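Local coordinates for protein nigritoxine (Vibrio nigripulchritudo, PDB 5M41) that acts as a bacterial toxin against crustaceans and insects, and has a fold described as new, at residues G480-V494 with K557-G569. Sequence-based numbering, arbitrary orientation.
Sequences GMGGTISKSNPNGNV and KDDFNNIGDLGVG
Gly480 CA packs against the Leu566 methyl CD2 at 4.1 Å. Met481 touches Asn562 side-on: its sulfur SD lies 3.8 Å from Asn562 CB, and the two side chains cross at about a right angle. Bends at both chi2 and chi3 curl the thioether, bringing CE near the carbonyl of Phe560. Further along, Ile485 CD1 meets Leu566 CD2 at 3.7 Å. Within the loop, Asn489 pairs its amide with the backbone of Asn493, OD1 accepting from Asn493 N and ND2 donating to Asn493 O, in the carbonyl plane and on a lone pair. Asn489 also opens a type I turn to Gly492, closed by Gly492 N donating to Asn489 O; the positive phi of Gly492 favours glycine there. In that turn the carbonyl of Pro490 packs against the same leucine methyl, CD2. Topologically, this irregular loop precedes strand 496-500, an outermost strand of a four-stranded antiparallel sheet, and lies against strand 560-562, an edge strand of the six-stranded antiparallel sheet that follows, so the contact sets the loop leading into one sheet against the edge strand of the next. Asn491 lays its amide over that of Asn562, the planes 15° apart. Asn562 is held by its own segment and by the neighbouring strand 571-576: OD1 accepts from Gly564 N, an Asx turn, and from Ile573 N; ND2 donates to Asp565 O. A water bridges Asn562 ND2 to Asn491 O. Asn493 then grips the backbone of Asn562 at two points. Its OD1 accepts from Asn562 N (2.9 Å, 156° at the hydrogen). Its ND2 donates to Asn562 O (3.0 Å, 169°), from above that carbonyl's plane, and also bonds to Tyr511 O. At Val494, the backbone N donates to a second water, which in turn donates to Phe560 O.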
loop_
_atom_site.group_PDB
_atom_site.type_symbol
_atom_site.label_atom_id
_atom_site.label_comp_id
_atom_site.label_asym_id
_atom_site.label_seq_id
_atom_site.Cartn_x
_atom_site.Cartn_y
_atom_site.Cartn_z
ATOM N N GLY A 480 -20.100 25.953 -34.875
ATOM C CA GLY A 480 -19.805 25.600 -33.471
ATOM C C GLY A 480 -19.068 24.282 -33.310
ATOM O O GLY A 480 -18.526 23.740 -34.292
ATOM N N MET A 481 -19.046 23.763 -32.076
ATOM C CA MET A 481 -18.256 22.557 -31.750
ATOM C C MET A 481 -19.003 21.276 -32.150
ATOM O O MET A 481 -18.420 20.191 -32.191
ATOM C CB MET A 481 -17.852 22.506 -30.255
ATOM C CG MET A 481 -17.047 23.698 -29.743
ATOM S SD MET A 481 -15.485 23.973 -30.610
ATOM C CE MET A 481 -14.661 22.407 -30.297
ATOM N N GLY A 482 -20.286 21.409 -32.470
ATOM C CA GLY A 482 -21.083 20.260 -32.881
ATOM C C GLY A 482 -22.286 20.050 -31.991
ATOM O O GLY A 482 -23.133 19.196 -32.269
ATOM N N GLY A 483 -22.363 20.820 -30.911
ATOM C CA GLY A 483 -23.555 20.813 -30.071
ATOM C C GLY A 483 -24.561 21.735 -30.723
ATOM O O GLY A 483 -24.324 22.242 -31.822
ATOM N N THR A 484 -25.683 21.971 -30.060
ATOM C CA THR A 484 -26.645 22.921 -30.588
ATOM C C THR A 484 -26.393 24.294 -29.945
ATOM O O THR A 484 -26.354 24.418 -28.724
ATOM C CB THR A 484 -28.111 22.433 -30.413
ATOM O OG1 THR A 484 -28.496 22.540 -29.040
ATOM C CG2 THR A 484 -28.266 20.960 -30.861
ATOM N N ILE A 485 -26.199 25.312 -30.780
ATOM C CA ILE A 485 -25.966 26.675 -30.306
ATOM C C ILE A 485 -27.206 27.209 -29.601
ATOM O O ILE A 485 -28.321 27.024 -30.091
ATOM C CB ILE A 485 -25.576 27.622 -31.464
ATOM C CG1 ILE A 485 -24.251 27.172 -32.101
ATOM C CG2 ILE A 485 -25.483 29.074 -30.983
ATOM C CD1 ILE A 485 -23.744 28.080 -33.207
ATOM N N SER A 486 -27.014 27.849 -28.449
ATOM C CA SER A 486 -28.118 28.499 -27.728
ATOM C C SER A 486 -27.570 29.695 -26.966
ATOM O O SER A 486 -26.372 29.968 -27.041
ATOM C CB SER A 486 -28.875 27.516 -26.807
ATOM O OG SER A 486 -28.039 26.930 -25.812
ATOM N N LYS A 487 -28.436 30.402 -26.238
ATOM C CA LYS A 487 -28.037 31.622 -25.520
ATOM C C LYS A 487 -26.878 31.382 -24.557
ATOM O O LYS A 487 -25.918 32.147 -24.533
ATOM C CB LYS A 487 -29.223 32.216 -24.742
ATOM C CG LYS A 487 -28.949 33.602 -24.162
ATOM C CD LYS A 487 -30.145 34.131 -23.390
ATOM C CE LYS A 487 -29.956 35.603 -23.051
ATOM N NZ LYS A 487 -31.268 36.308 -22.915
ATOM N N SER A 488 -26.997 30.316 -23.766
ATOM C CA SER A 488 -26.053 30.002 -22.701
ATOM C C SER A 488 -24.974 29.013 -23.138
ATOM O O SER A 488 -24.082 28.657 -22.368
ATOM C CB SER A 488 -26.798 29.459 -21.490
ATOM O OG SER A 488 -27.028 30.501 -20.561
ATOM N N ASN A 489 -25.099 28.557 -24.375
ATOM C CA ASN A 489 -24.092 27.771 -25.032
ATOM C C ASN A 489 -23.822 28.380 -26.400
ATOM O O ASN A 489 -23.991 27.710 -27.415
ATOM C CB ASN A 489 -24.555 26.320 -25.165
ATOM C CG ASN A 489 -23.451 25.399 -25.657
ATOM O OD1 ASN A 489 -22.268 25.786 -25.731
ATOM N ND2 ASN A 489 -23.826 24.176 -26.004
ATOM N N PRO A 490 -23.395 29.658 -26.439
ATOM C CA PRO A 490 -23.239 30.288 -27.756
ATOM C C PRO A 490 -22.211 29.576 -28.632
ATOM O O PRO A 490 -22.281 29.695 -29.859
ATOM C CB PRO A 490 -22.745 31.710 -27.425
ATOM C CG PRO A 490 -22.144 31.595 -26.062
ATOM C CD PRO A 490 -22.977 30.563 -25.352
ATOM N N ASN A 491 -21.268 28.848 -28.021
ATOM C CA ASN A 491 -20.206 28.256 -28.822
ATOM C C ASN A 491 -20.637 26.913 -29.383
ATOM O O ASN A 491 -19.965 26.354 -30.255
ATOM C CB ASN A 491 -18.876 28.152 -28.036
ATOM C CG ASN A 491 -18.305 29.512 -27.657
ATOM O OD1 ASN A 491 -17.678 29.666 -26.598
ATOM N ND2 ASN A 491 -18.516 30.505 -28.510
ATOM N N GLY A 492 -21.757 26.395 -28.882
ATOM C CA GLY A 492 -22.231 25.087 -29.309
ATOM C C GLY A 492 -21.346 23.974 -28.769
ATOM O O GLY A 492 -21.042 22.999 -29.483
ATOM N N ASN A 493 -20.940 24.110 -27.503
ATOM C CA ASN A 493 -20.136 23.082 -26.858
ATOM C C ASN A 493 -20.951 21.807 -26.704
ATOM O O ASN A 493 -22.161 21.861 -26.437
ATOM C CB ASN A 493 -19.550 23.571 -25.517
ATOM C CG ASN A 493 -18.404 24.542 -25.712
ATOM O OD1 ASN A 493 -17.655 24.431 -26.673
ATOM N ND2 ASN A 493 -18.271 25.508 -24.814
ATOM N N VAL A 494 -20.291 20.679 -26.945
ATOM C CA VAL A 494 -20.938 19.365 -27.001
ATOM C C VAL A 494 -21.171 18.827 -25.603
ATOM O O VAL A 494 -20.277 18.883 -24.731
ATOM C CB VAL A 494 -20.093 18.362 -27.822
ATOM C CG1 VAL A 494 -20.737 16.984 -27.842
ATOM C CG2 VAL A 494 -19.889 18.882 -29.245
ATOM N N LYS A 557 -11.128 13.453 -20.416
ATOM C CA LYS A 557 -9.870 14.219 -20.551
ATOM C C LYS A 557 -9.487 14.586 -21.978
ATOM O O LYS A 557 -8.766 15.550 -22.178
ATOM C CB LYS A 557 -8.696 13.491 -19.872
ATOM C CG LYS A 557 -8.400 12.112 -20.442
ATOM C CD LYS A 557 -7.072 11.631 -19.871
ATOM C CE LYS A 557 -6.614 10.347 -20.535
ATOM N NZ LYS A 557 -5.271 9.966 -20.001
ATOM N N ASP A 558 -9.982 13.827 -22.958
ATOM C CA ASP A 558 -9.647 14.039 -24.375
ATOM C C ASP A 558 -10.515 15.051 -25.127
ATOM O O ASP A 558 -10.174 15.436 -26.241
ATOM C CB ASP A 558 -9.689 12.702 -25.128
ATOM C CG ASP A 558 -8.771 11.654 -24.516
ATOM O OD1 ASP A 558 -7.584 11.968 -24.277
ATOM O OD2 ASP A 558 -9.235 10.515 -24.277
ATOM N N ASP A 559 -11.640 15.469 -24.549
ATOM C CA ASP A 559 -12.576 16.347 -25.273
ATOM C C ASP A 559 -12.230 17.819 -25.125
ATOM O O ASP A 559 -11.780 18.258 -24.058
ATOM C CB ASP A 559 -14.022 16.143 -24.811
ATOM C CG ASP A 559 -14.469 14.676 -24.848
ATOM O OD1 ASP A 559 -14.269 13.983 -25.872
ATOM O OD2 ASP A 559 -15.041 14.219 -23.836
ATOM N N PHE A 560 -12.487 18.575 -26.194
ATOM C CA PHE A 560 -12.206 20.011 -26.254
ATOM C C PHE A 560 -13.501 20.795 -26.270
ATOM O O PHE A 560 -14.543 20.295 -26.721
ATOM C CB PHE A 560 -11.399 20.358 -27.509
ATOM C CG PHE A 560 -9.981 19.865 -27.484
ATOM C CD1 PHE A 560 -8.926 20.758 -27.244
ATOM C CD2 PHE A 560 -9.684 18.527 -27.741
ATOM C CE1 PHE A 560 -7.606 20.324 -27.234
ATOM C CE2 PHE A 560 -8.367 18.083 -27.748
ATOM C CZ PHE A 560 -7.330 18.979 -27.481
ATOM N N ASN A 561 -13.427 22.018 -25.751
ATOM C CA ASN A 561 -14.529 22.971 -25.773
ATOM C C ASN A 561 -13.980 24.305 -26.191
ATOM O O ASN A 561 -12.786 24.571 -26.000
ATOM C CB ASN A 561 -15.155 23.127 -24.392
ATOM C CG ASN A 561 -15.833 21.874 -23.927
ATOM O OD1 ASN A 561 -15.287 21.119 -23.097
ATOM N ND2 ASN A 561 -17.002 21.607 -24.479
ATOM N N ASN A 562 -14.853 25.141 -26.751
ATOM C CA ASN A 562 -14.518 26.517 -27.045
ATOM C C ASN A 562 -14.898 27.328 -25.811
ATOM O O ASN A 562 -16.076 27.464 -25.482
ATOM C CB ASN A 562 -15.272 26.987 -28.295
ATOM C CG ASN A 562 -14.910 28.402 -28.720
ATOM O OD1 ASN A 562 -14.026 29.066 -28.151
ATOM N ND2 ASN A 562 -15.593 28.870 -29.745
ATOM N N ILE A 563 -13.887 27.811 -25.098
ATOM C CA ILE A 563 -14.114 28.659 -23.929
ATOM C C ILE A 563 -13.960 30.129 -24.336
ATOM O O ILE A 563 -14.016 31.032 -23.496
ATOM C CB ILE A 563 -13.167 28.295 -22.753
ATOM C CG1 ILE A 563 -11.684 28.384 -23.193
ATOM C CG2 ILE A 563 -13.539 26.926 -22.176
ATOM C CD1 ILE A 563 -10.665 28.403 -22.064
ATOM N N GLY A 564 -13.756 30.364 -25.629
ATOM C CA GLY A 564 -13.666 31.729 -26.155
ATOM C C GLY A 564 -14.971 32.178 -26.796
ATOM O O GLY A 564 -16.051 32.044 -26.200
ATOM N N ASP A 565 -14.878 32.689 -28.022
ATOM C CA ASP A 565 -16.043 33.258 -28.736
ATOM C C ASP A 565 -16.351 32.564 -30.049
ATOM O O ASP A 565 -15.621 31.657 -30.456
ATOM C CB ASP A 565 -15.797 34.730 -29.002
ATOM C CG ASP A 565 -15.774 35.533 -27.740
ATOM O OD1 ASP A 565 -16.507 35.156 -26.796
ATOM O OD2 ASP A 565 -15.018 36.526 -27.682
ATOM N N LEU A 566 -17.429 32.995 -30.714
ATOM C CA LEU A 566 -17.817 32.429 -32.008
ATOM C C LEU A 566 -18.446 33.458 -32.965
ATOM O O LEU A 566 -19.409 34.140 -32.619
ATOM C CB LEU A 566 -18.753 31.229 -31.814
ATOM C CG LEU A 566 -19.180 30.488 -33.090
ATOM C CD1 LEU A 566 -18.036 29.664 -33.663
ATOM C CD2 LEU A 566 -20.383 29.603 -32.793
ATOM N N GLY A 567 -17.896 33.545 -34.172
ATOM C CA GLY A 567 -18.366 34.485 -35.191
ATOM C C GLY A 567 -17.193 34.931 -36.035
ATOM O O GLY A 567 -16.028 34.704 -35.658
ATOM N N VAL A 568 -17.490 35.579 -37.162
ATOM C CA VAL A 568 -16.480 35.911 -38.174
ATOM C C VAL A 568 -15.276 36.720 -37.667
ATOM O O VAL A 568 -14.125 36.342 -37.914
ATOM C CB VAL A 568 -17.085 36.535 -39.460
ATOM C CG1 VAL A 568 -15.987 37.105 -40.360
ATOM C CG2 VAL A 568 -17.884 35.491 -40.227
ATOM N N GLY A 569 -15.482 37.818 -36.953
ATOM C CA GLY A 569 -14.270 38.536 -36.490
ATOM C C GLY A 569 -13.584 37.989 -35.238
ATOM O O GLY A 569 -12.553 38.519 -34.831
HETATM O O HOH W 1 -17.398 27.216 -30.969
HETATM O O HOH W 2 -17.633 20.833 -27.212
#